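Local structure of Adhesin/invasin TibA autotransporter (Escherichia coli, 4Q1Q) at residues N36-S41 with S55-I60. The protein mediates adhesion to and invasion of human intestinal epithelial cells, drives bacterial aggregation through self-association and enhances biofilm formation. Residues are numbered along the deposited sequence; the frame is centred on the assembly and turned at random.
With 289 (D-glycero-alpha-D-manno-heptopyranose), chain B; 289 (D-glycero-alpha-D-manno-heptopyranose), chain E.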
loop_
_atom_site.group_PDB
_atom_site.type_symbol
_atom_site.label_atom_id
_atom_site.label_comp_id
_atom_site.label_asym_id
_atom_site.label_seq_id
_atom_site.Cartn_x
_atom_site.Cartn_y
_atom_site.Cartn_z
ATOM N N ASN A 36 20.333 -15.438 9.294
ATOM C CA ASN A 36 20.182 -16.358 8.163
ATOM C C ASN A 36 19.403 -17.627 8.512
ATOM O O ASN A 36 19.743 -18.712 8.045
ATOM C CB ASN A 36 21.549 -16.752 7.588
ATOM C CG ASN A 36 21.999 -15.878 6.429
ATOM O OD1 ASN A 36 21.191 -15.308 5.690
ATOM N ND2 ASN A 36 23.314 -15.802 6.239
ATOM N N THR A 37 18.375 -17.496 9.348
ATOM C CA THR A 37 17.477 -18.612 9.616
ATOM C C THR A 37 16.634 -18.928 8.386
ATOM O O THR A 37 16.250 -18.032 7.634
ATOM C CB THR A 37 16.526 -18.302 10.777
ATOM O OG1 THR A 37 17.254 -17.717 11.861
ATOM C CG2 THR A 37 15.845 -19.575 11.236
ATOM N N THR A 38 16.376 -20.213 8.167
ATOM C CA THR A 38 15.490 -20.637 7.095
ATOM C C THR A 38 14.318 -21.348 7.757
ATOM O O THR A 38 14.540 -22.366 8.410
ATOM C CB THR A 38 16.201 -21.572 6.097
ATOM O OG1 THR A 38 17.364 -20.925 5.562
ATOM C CG2 THR A 38 15.283 -21.953 4.945
ATOM N N ILE A 39 13.110 -20.795 7.620
ATOM C CA ILE A 39 11.897 -21.354 8.223
ATOM C C ILE A 39 11.095 -22.130 7.183
ATOM O O ILE A 39 10.542 -21.552 6.242
ATOM C CB ILE A 39 10.958 -20.306 8.865
ATOM C CG1 ILE A 39 11.705 -19.376 9.831
ATOM C CG2 ILE A 39 9.842 -21.023 9.612
ATOM C CD1 ILE A 39 10.975 -18.101 10.208
ATOM N N ASN A 40 11.050 -23.446 7.357
ATOM C CA ASN A 40 10.322 -24.313 6.436
ATOM C C ASN A 40 9.073 -24.888 7.092
ATOM O O ASN A 40 8.823 -24.669 8.283
ATOM C CB ASN A 40 11.238 -25.412 5.891
ATOM C CG ASN A 40 12.286 -24.876 4.939
ATOM O OD1 ASN A 40 12.203 -23.751 4.449
ATOM N ND2 ASN A 40 13.289 -25.697 4.668
ATOM N N SER A 41 8.311 -25.615 6.279
ATOM C CA SER A 41 6.956 -26.049 6.615
ATOM C C SER A 41 6.852 -26.571 8.044
ATOM O O SER A 41 7.637 -27.428 8.456
ATOM C CB SER A 41 6.486 -27.117 5.619
ATOM O OG SER A 41 5.070 -27.224 5.562
ATOM N N SER A 55 17.782 -11.498 8.428
ATOM C CA SER A 55 18.019 -12.306 7.235
ATOM C C SER A 55 17.278 -13.643 7.246
ATOM O O SER A 55 17.744 -14.635 6.677
ATOM C CB SER A 55 19.519 -12.571 7.067
ATOM O OG SER A 55 20.305 -11.388 7.083
ATOM N N THR A 56 16.123 -13.664 7.903
ATOM C CA THR A 56 15.337 -14.883 7.973
ATOM C C THR A 56 14.692 -15.138 6.628
ATOM O O THR A 56 14.136 -14.204 6.048
ATOM C CB THR A 56 14.236 -14.754 9.018
ATOM O OG1 THR A 56 14.810 -14.316 10.253
ATOM C CG2 THR A 56 13.559 -16.082 9.227
ATOM N N THR A 57 14.824 -16.368 6.136
ATOM C CA THR A 57 14.143 -16.822 4.924
ATOM C C THR A 57 12.907 -17.635 5.319
ATOM O O THR A 57 13.002 -18.562 6.119
ATOM C CB THR A 57 15.110 -17.618 4.018
ATOM O OG1 THR A 57 15.827 -16.725 3.149
ATOM C CG2 THR A 57 14.373 -18.636 3.169
ATOM N N ILE A 58 11.743 -17.288 4.782
ATOM C CA ILE A 58 10.482 -17.928 5.174
ATOM C C ILE A 58 9.868 -18.631 3.971
ATOM O O ILE A 58 9.471 -17.977 2.998
ATOM C CB ILE A 58 9.439 -16.931 5.721
ATOM C CG1 ILE A 58 10.063 -15.997 6.758
ATOM C CG2 ILE A 58 8.267 -17.677 6.338
ATOM C CD1 ILE A 58 9.130 -14.943 7.311
ATOM N N ASN A 59 9.812 -19.956 4.052
ATOM C CA ASN A 59 9.320 -20.781 2.948
ATOM C C ASN A 59 7.967 -21.422 3.271
ATOM O O ASN A 59 7.473 -21.355 4.398
ATOM C CB ASN A 59 10.341 -21.860 2.545
ATOM C CG ASN A 59 11.664 -21.285 2.056
ATOM O OD1 ASN A 59 11.698 -20.454 1.149
ATOM N ND2 ASN A 59 12.769 -21.739 2.641
ATOM N N ILE A 60 7.381 -22.039 2.248
ATOM C CA ILE A 60 6.028 -22.597 2.276
ATOM C C ILE A 60 5.691 -23.215 3.623
ATOM O O ILE A 60 6.415 -24.065 4.130
ATOM C CB ILE A 60 5.791 -23.631 1.145
ATOM C CG1 ILE A 60 4.415 -24.290 1.298
ATOM C CG2 ILE A 60 6.890 -24.688 1.093
ATOM C CD1 ILE A 60 3.756 -24.598 -0.028
HETATM O O7 289 B . 21.388 -14.667 1.450
HETATM C C7 289 B . 20.785 -13.833 2.448
HETATM C C6 289 B . 21.786 -13.425 3.529
HETATM O O6 289 B . 23.068 -13.165 2.947
HETATM C C5 289 B . 21.345 -12.202 4.326
HETATM O O5 289 B . 21.900 -12.300 5.639
HETATM C C1 289 B . 21.465 -11.252 6.513
HETATM C C2 289 B . 21.899 -9.854 6.074
HETATM O O2 289 B . 23.298 -9.621 6.278
HETATM C C3 289 B . 21.504 -9.667 4.610
HETATM O O3 289 B . 22.190 -8.518 4.101
HETATM C C4 289 B . 21.796 -10.876 3.721
HETATM O O4 289 B . 21.116 -10.670 2.482
HETATM O O7 289 E . 4.215 -32.168 8.909
HETATM C C7 289 E . 5.452 -31.449 8.863
HETATM C C6 289 E . 5.617 -30.644 7.573
HETATM O O6 289 E . 5.401 -31.514 6.452
HETATM C C5 289 E . 4.752 -29.381 7.447
HETATM O O5 289 E . 4.444 -29.188 6.061
HETATM C C1 289 E . 3.965 -27.863 5.821
HETATM C C2 289 E . 2.596 -27.716 6.478
HETATM O O2 289 E . 1.658 -28.632 5.904
HETATM C C3 289 E . 2.728 -27.969 7.977
HETATM O O3 289 E . 1.430 -27.953 8.590
HETATM C C4 289 E . 3.446 -29.293 8.243
HETATM O O4 289 E . 3.661 -29.392 9.657
#
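T57 gives its backbone N-H to T37 O over 2.7 Å, a nearly straight bond. It starts the parallel pairing of two successive coils of the right-handed beta-helix of this part of the autotransporter passenger. Each coil takes about 19 residues, and the run is in register from N36 beside S55 to S41 beside I60. I39 N bonds to T57 O, and N59 N bonds to I39 O. T37 O also takes a CA-H contact from T56.

The outer face carries T38, T57 and the two asparagines. The side chains of N40 and N59 run next to each other. N59 ND2 donates to N40 OD1 at 2.8 Å. The bond lies in the carbonyl plane of N40 and in the amide plane of N59, though the two amides are turned 40° apart. N59 OD1 bonds weakly to N78 of the next coil, continuing the row of hydrogen-bonded asparagines. T38 CG2 sits 3.4 Å from N59 ND2 and 3.9 Å from T57 CG2.

I39 and I58 point into the core, where I39 meets Q45 and Q64 and I58 meets Q64. I39 CD1 lies 4.1 Å from I58 CG1. T56 CG2, anti to the backbone N, packs tightly on I39 CD1 at 3.4 Å, closer than usual carbon contact.

S41 OG is bonded to C1 of one heptose, and S55 OG to C1 of another, each at 1.3 Å.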